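Long-range contacts in two-domain protein containing predicted PHP-like metal-dependent phosphoesterase (Bacteroides vulgatus ATCC 8482, PDB 3E38), which is predicted to be a metal-dependent phosphoesterase of the PHP type with a multi-zinc site, and may act as a nucleic acid exonuclease: residues 215-220 with 232-237; 24-29 with 53-58. One frame throughout, in Å; residues are numbered along the deposited sequence.

Interaction 1. Residues 215-220 with 232-237; sequences FVFAKE and NRRTAA
F215 and A236 form a hydrogen-bonded antiparallel pair between strand 213-218 and strand 235-239. F215 N gives its hydrogen to A236 O at 2.7 Å, and A236 N returns one to F215 O at 2.9 Å. V216 and T235 follow as a non-hydrogen-bonded pair, with T235 CA only 3.0 Å from F215 O in a CA-H...O contact. F217 N then binds R234 O. This is the tight, buried part. On the face with F215 and A236, the F217 ring brings CD2 to 3.4 Å from R234 O, and its CE2 lies 4.4 Å from A236 CB. T235 turns to the face shared with V216, and its OG1 bonds M189 O.

The other end lies nearer solvent. R234 is partly exposed but still held. Its chain bends at chi3 (-58°), which turns NE out of line. R234 NH1 gives a nearly straight hydrogen bond to F217 O at 2.9 Å, with the acceptor in the guanidinium plane. R234 NH2 makes a salt bridge to E228, so two partners hold the group. K219, exposed beyond the strand, is the loose side.

Helix 223-231 links the two strands and ends in a Schellman motif with R233 as C-prime residue. V216 and T235 pack on the same helix. Strand 17-22 borders strand 213-218 through V216 with L19, and helix 247-257 covers F215 and A236.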
loop_
_atom_site.group_PDB
_atom_site.type_symbol
_atom_site.label_atom_id
_atom_site.label_comp_id
_atom_site.label_asym_id
_atom_site.label_seq_id
_atom_site.Cartn_x
_atom_site.Cartn_y
_atom_site.Cartn_z
ATOM N N PHE B 215 -14.602 -6.102 -20.415
ATOM C CA PHE B 215 -14.746 -7.544 -20.329
ATOM C C PHE B 215 -15.427 -8.004 -21.622
ATOM O O PHE B 215 -16.544 -7.527 -21.975
ATOM C CB PHE B 215 -15.583 -8.009 -19.121
ATOM C CG PHE B 215 -14.947 -7.769 -17.803
ATOM C CD1 PHE B 215 -13.593 -7.503 -17.721
ATOM C CD2 PHE B 215 -15.680 -7.927 -16.627
ATOM C CE1 PHE B 215 -12.990 -7.287 -16.491
ATOM C CE2 PHE B 215 -15.082 -7.731 -15.379
ATOM C CZ PHE B 215 -13.742 -7.408 -15.315
ATOM N N VAL B 216 -14.739 -8.902 -22.332
ATOM C CA VAL B 216 -15.235 -9.485 -23.586
ATOM C C VAL B 216 -15.498 -10.985 -23.418
ATOM O O VAL B 216 -14.595 -11.768 -23.085
ATOM C CB VAL B 216 -14.266 -9.233 -24.786
ATOM C CG1 VAL B 216 -14.877 -9.703 -26.122
ATOM C CG2 VAL B 216 -13.881 -7.745 -24.902
ATOM N N PHE B 217 -16.745 -11.377 -23.676
ATOM C CA PHE B 217 -17.160 -12.785 -23.531
ATOM C C PHE B 217 -17.111 -13.490 -24.877
ATOM O O PHE B 217 -18.065 -13.501 -25.669
ATOM C CB PHE B 217 -18.526 -12.885 -22.870
ATOM C CG PHE B 217 -18.653 -12.026 -21.648
ATOM C CD1 PHE B 217 -18.086 -12.414 -20.452
ATOM C CD2 PHE B 217 -19.316 -10.813 -21.703
ATOM C CE1 PHE B 217 -18.198 -11.614 -19.332
ATOM C CE2 PHE B 217 -19.424 -10.041 -20.597
ATOM C CZ PHE B 217 -18.860 -10.440 -19.408
ATOM N N ALA B 218 -15.952 -14.088 -25.080
ATOM C CA ALA B 218 -15.528 -14.704 -26.326
ATOM C C ALA B 218 -15.657 -16.218 -26.300
ATOM O O ALA B 218 -15.592 -16.822 -25.251
ATOM C CB ALA B 218 -14.043 -14.283 -26.626
ATOM N N LYS B 219 -15.862 -16.797 -27.471
ATOM C CA LYS B 219 -16.031 -18.242 -27.621
ATOM C C LYS B 219 -14.650 -18.834 -27.682
ATOM O O LYS B 219 -14.450 -20.038 -27.523
ATOM C CB LYS B 219 -16.811 -18.593 -28.891
ATOM C CG LYS B 219 -18.293 -18.206 -28.894
ATOM C CD LYS B 219 -18.949 -18.408 -30.269
ATOM N N GLU B 220 -13.682 -17.962 -27.928
ATOM C CA GLU B 220 -12.261 -18.376 -27.944
ATOM C C GLU B 220 -11.344 -17.203 -27.782
ATOM O O GLU B 220 -11.692 -16.090 -28.129
ATOM C CB GLU B 220 -11.870 -19.141 -29.220
ATOM C CG GLU B 220 -11.793 -18.286 -30.487
ATOM C CD GLU B 220 -11.355 -19.086 -31.720
ATOM O OE1 GLU B 220 -11.650 -20.306 -31.760
ATOM O OE2 GLU B 220 -10.739 -18.491 -32.648
ATOM N N ASN B 232 -21.287 -8.855 -31.530
ATOM C CA ASN B 232 -22.510 -9.354 -30.908
ATOM C C ASN B 232 -22.798 -8.734 -29.561
ATOM O O ASN B 232 -23.616 -9.229 -28.810
ATOM C CB ASN B 232 -22.426 -10.877 -30.827
ATOM C CG ASN B 232 -22.591 -11.532 -32.185
ATOM O OD1 ASN B 232 -23.662 -11.417 -32.816
ATOM N ND2 ASN B 232 -21.562 -12.245 -32.638
ATOM N N ARG B 233 -22.075 -7.655 -29.292
ATOM C CA ARG B 233 -22.172 -6.834 -28.068
ATOM C C ARG B 233 -21.994 -7.568 -26.737
ATOM O O ARG B 233 -22.557 -7.180 -25.703
ATOM C CB ARG B 233 -23.523 -6.139 -28.055
ATOM C CG ARG B 233 -23.906 -5.535 -29.403
ATOM C CD ARG B 233 -25.420 -5.383 -29.471
ATOM N NE ARG B 233 -26.074 -6.686 -29.302
ATOM C CZ ARG B 233 -26.354 -7.544 -30.290
ATOM N NH1 ARG B 233 -26.051 -7.263 -31.555
ATOM N NH2 ARG B 233 -26.946 -8.701 -30.010
ATOM N N ARG B 234 -21.193 -8.612 -26.795
ATOM C CA ARG B 234 -20.922 -9.498 -25.658
ATOM C C ARG B 234 -19.727 -8.983 -24.880
ATOM O O ARG B 234 -18.632 -9.560 -24.820
ATOM C CB ARG B 234 -20.751 -10.938 -26.135
ATOM C CG ARG B 234 -21.402 -11.917 -25.193
ATOM C CD ARG B 234 -21.271 -13.353 -25.637
ATOM N NE ARG B 234 -21.831 -13.607 -26.965
ATOM C CZ ARG B 234 -21.114 -13.866 -28.052
ATOM N NH1 ARG B 234 -19.785 -13.903 -28.002
ATOM N NH2 ARG B 234 -21.733 -14.105 -29.195
ATOM N N THR B 235 -20.022 -7.831 -24.291
ATOM C CA THR B 235 -19.104 -7.017 -23.470
ATOM C C THR B 235 -19.778 -6.421 -22.249
ATOM O O THR B 235 -21.015 -6.374 -22.113
ATOM C CB THR B 235 -18.590 -5.771 -24.263
ATOM O OG1 THR B 235 -19.707 -4.898 -24.570
ATOM C CG2 THR B 235 -17.894 -6.167 -25.607
ATOM N N ALA B 236 -18.910 -5.939 -21.380
ATOM C CA ALA B 236 -19.263 -5.133 -20.194
ATOM C C ALA B 236 -18.070 -4.271 -19.886
ATOM O O ALA B 236 -16.922 -4.742 -19.939
ATOM C CB ALA B 236 -19.628 -5.994 -18.978
ATOM N N ALA B 237 -18.334 -3.001 -19.623
ATOM C CA ALA B 237 -17.283 -2.059 -19.219
ATOM C C ALA B 237 -17.044 -2.086 -17.680
ATOM O O ALA B 237 -17.942 -2.020 -16.867
ATOM C CB ALA B 237 -17.593 -0.642 -19.719
#

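Interaction 2. Residues 24-29 with 53-58; sequences HMHSVF and LTEHIE. With ZN (zinc ion), chain I; ZN (zinc ion), chain J.
H24, H26 and H56 make this a metal-site contact, where the HxH loop of a PHP domain meets the end of strand 50-56. The fold is probably that family's distorted beta/alpha barrel. H24 NE2 and H26 NE2 both bind one zinc at 2.2 Å, with E93, D194 and a water among its other ligands. H56 NE2 binds a second zinc at 2.1 Å with D31 and H196. This zinc lies over the centre of the H26 ring. Second-shell E167 and T95 bond H24 ND1 and H56 ND1. T54 ties the segments together: its N bonds selenomethionine M25 O at 2.9 Å, and its OG1 accepts from M25 N. E55 bends at chi2 (-63°), which turns CD. E55 OE1 takes the S27 N-H at 3.0 Å through the syn lone pair and also binds S30 OG. OE2 bonds S73 OG; its modelled distance to S27 OG is too short to trust. An alanine in place of E55 would probably leave S27 N without its acceptor and the loop less firmly held. The H26 and H56 rings form an offset stack, planes at 22°, with H26 CE1 over one H56 face, 3.3 Å from H56 NE2.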
loop_
_atom_site.group_PDB
_atom_site.type_symbol
_atom_site.label_atom_id
_atom_site.label_comp_id
_atom_site.label_asym_id
_atom_site.label_seq_id
_atom_site.Cartn_x
_atom_site.Cartn_y
_atom_site.Cartn_z
ATOM N N HIS B 24 -7.996 1.098 -26.519
ATOM C CA HIS B 24 -7.700 2.519 -26.730
ATOM C C HIS B 24 -6.567 3.000 -25.851
ATOM O O HIS B 24 -6.666 3.100 -24.640
ATOM C CB HIS B 24 -8.964 3.323 -26.414
ATOM C CG HIS B 24 -8.912 4.760 -26.806
ATOM N ND1 HIS B 24 -10.058 5.511 -26.952
ATOM C CD2 HIS B 24 -7.885 5.564 -27.156
ATOM C CE1 HIS B 24 -9.739 6.733 -27.331
ATOM N NE2 HIS B 24 -8.427 6.797 -27.459
HETATM N N MSE B 25 -5.461 3.274 -26.501
HETATM C CA MSE B 25 -4.290 3.748 -25.808
HETATM C C MSE B 25 -3.310 4.359 -26.784
HETATM O O MSE B 25 -3.442 4.177 -27.999
HETATM C CB MSE B 25 -3.650 2.598 -25.054
HETATM C CG MSE B 25 -3.060 1.546 -25.926
HETATM SE SE MSE B 25 -2.519 -0.040 -24.910
HETATM C CE MSE B 25 -4.241 -0.469 -24.223
ATOM N N HIS B 26 -2.297 4.993 -26.200
ATOM C CA HIS B 26 -1.292 5.773 -26.926
ATOM C C HIS B 26 0.140 5.629 -26.511
ATOM O O HIS B 26 0.435 5.295 -25.390
ATOM C CB HIS B 26 -1.655 7.243 -26.813
ATOM C CG HIS B 26 -3.028 7.540 -27.316
ATOM N ND1 HIS B 26 -3.288 7.902 -28.620
ATOM C CD2 HIS B 26 -4.222 7.491 -26.689
ATOM C CE1 HIS B 26 -4.587 8.101 -28.761
ATOM N NE2 HIS B 26 -5.173 7.873 -27.593
ATOM N N SER B 27 1.012 5.844 -27.499
ATOM C CA SER B 27 2.470 5.798 -27.313
ATOM C C SER B 27 3.060 7.097 -27.852
ATOM O O SER B 27 2.347 7.973 -28.283
ATOM C CB SER B 27 3.130 4.598 -27.996
ATOM O OG SER B 27 3.284 4.739 -29.421
ATOM N N VAL B 28 4.370 7.211 -27.785
ATOM C CA VAL B 28 5.059 8.399 -28.251
ATOM C C VAL B 28 4.928 8.619 -29.786
ATOM O O VAL B 28 5.429 9.612 -30.334
ATOM C CB VAL B 28 6.609 8.320 -27.905
ATOM C CG1 VAL B 28 6.848 8.506 -26.410
ATOM C CG2 VAL B 28 7.212 7.049 -28.426
ATOM N N PHE B 29 4.268 7.663 -30.448
ATOM C CA PHE B 29 4.092 7.655 -31.908
ATOM C C PHE B 29 2.862 8.489 -32.247
ATOM O O PHE B 29 2.566 8.762 -33.395
ATOM C CB PHE B 29 4.128 6.240 -32.488
ATOM C CG PHE B 29 5.544 5.689 -32.644
ATOM C CD1 PHE B 29 6.207 5.104 -31.590
ATOM C CD2 PHE B 29 6.185 5.732 -33.849
ATOM C CE1 PHE B 29 7.500 4.644 -31.723
ATOM C CE2 PHE B 29 7.488 5.288 -34.001
ATOM C CZ PHE B 29 8.137 4.714 -32.923
ATOM N N LEU B 53 -3.189 -0.566 -29.609
ATOM C CA LEU B 53 -2.455 0.706 -29.557
ATOM C C LEU B 53 -3.046 1.535 -30.703
ATOM O O LEU B 53 -2.790 1.291 -31.898
ATOM C CB LEU B 53 -0.960 0.475 -29.684
ATOM C CG LEU B 53 0.049 1.589 -29.418
ATOM C CD1 LEU B 53 -0.237 2.342 -28.143
ATOM C CD2 LEU B 53 1.472 0.981 -29.382
ATOM N N THR B 54 -3.911 2.468 -30.310
ATOM C CA THR B 54 -4.692 3.259 -31.230
ATOM C C THR B 54 -4.218 4.688 -31.291
ATOM O O THR B 54 -4.837 5.578 -30.742
ATOM C CB THR B 54 -6.173 3.241 -30.831
ATOM O OG1 THR B 54 -6.341 3.951 -29.598
ATOM C CG2 THR B 54 -6.675 1.816 -30.709
ATOM N N GLU B 55 -3.142 4.893 -32.037
ATOM C CA GLU B 55 -2.541 6.219 -32.208
ATOM C C GLU B 55 -3.492 7.152 -32.968
ATOM O O GLU B 55 -4.326 6.742 -33.790
ATOM C CB GLU B 55 -1.195 6.184 -32.946
ATOM C CG GLU B 55 -0.112 5.146 -32.520
ATOM C CD GLU B 55 0.454 5.261 -31.120
ATOM O OE1 GLU B 55 0.059 6.148 -30.332
ATOM O OE2 GLU B 55 1.341 4.423 -30.809
ATOM N N HIS B 56 -3.372 8.429 -32.644
ATOM C CA HIS B 56 -4.102 9.452 -33.368
ATOM C C HIS B 56 -3.533 9.436 -34.770
ATOM O O HIS B 56 -2.313 9.352 -34.969
ATOM C CB HIS B 56 -3.876 10.867 -32.802
ATOM C CG HIS B 56 -4.434 11.086 -31.439
ATOM N ND1 HIS B 56 -5.781 11.284 -31.213
ATOM C CD2 HIS B 56 -3.831 11.175 -30.234
ATOM C CE1 HIS B 56 -5.983 11.460 -29.922
ATOM N NE2 HIS B 56 -4.816 11.390 -29.302
ATOM N N ILE B 57 -4.434 9.549 -35.727
ATOM C CA ILE B 57 -4.074 9.648 -37.112
ATOM C C ILE B 57 -3.636 11.091 -37.337
ATOM O O ILE B 57 -2.530 11.348 -37.823
ATOM C CB ILE B 57 -5.270 9.297 -38.082
ATOM C CG1 ILE B 57 -5.589 7.787 -38.009
ATOM C CG2 ILE B 57 -4.967 9.779 -39.517
ATOM C CD1 ILE B 57 -4.508 6.866 -38.614
ATOM N N GLU B 58 -4.480 12.019 -36.889
ATOM C CA GLU B 58 -4.294 13.450 -37.193
ATOM C C GLU B 58 -3.396 14.201 -36.218
ATOM O O GLU B 58 -2.874 15.249 -36.537
ATOM C CB GLU B 58 -5.648 14.183 -37.269
ATOM C CG GLU B 58 -6.621 13.633 -38.296
ATOM C CD GLU B 58 -7.367 12.423 -37.808
ATOM O OE1 GLU B 58 -6.978 11.889 -36.753
ATOM O OE2 GLU B 58 -8.350 12.019 -38.455
HETATM ZN ZN ZN I . -7.251 8.642 -27.434
HETATM ZN ZN ZN J . -4.302 11.626 -27.237
HETATM O O HOH W 1 -9.129 9.613 -27.368
#

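Near the N terminus, strand 17-22 runs into the loop of interaction 2. Residues 24-29 meet 53-58 after helix 36-45, closing a loop that returns in strand 50-56, parallel to strand 17-22. Interaction 1 opens much later. Residues 215-220 and 232-237 close a short loop around helix 223-231. The two contacts follow in series and neither nest nor cross. They do not touch; their centres are 24 Å apart. Both reach one mixed sheet, in which strand 17-22 pairs with strand 50-56 and with strand 213-218. Interaction 2 belongs to the zinc site, whereas interaction 1 is antiparallel strand pairing away from it.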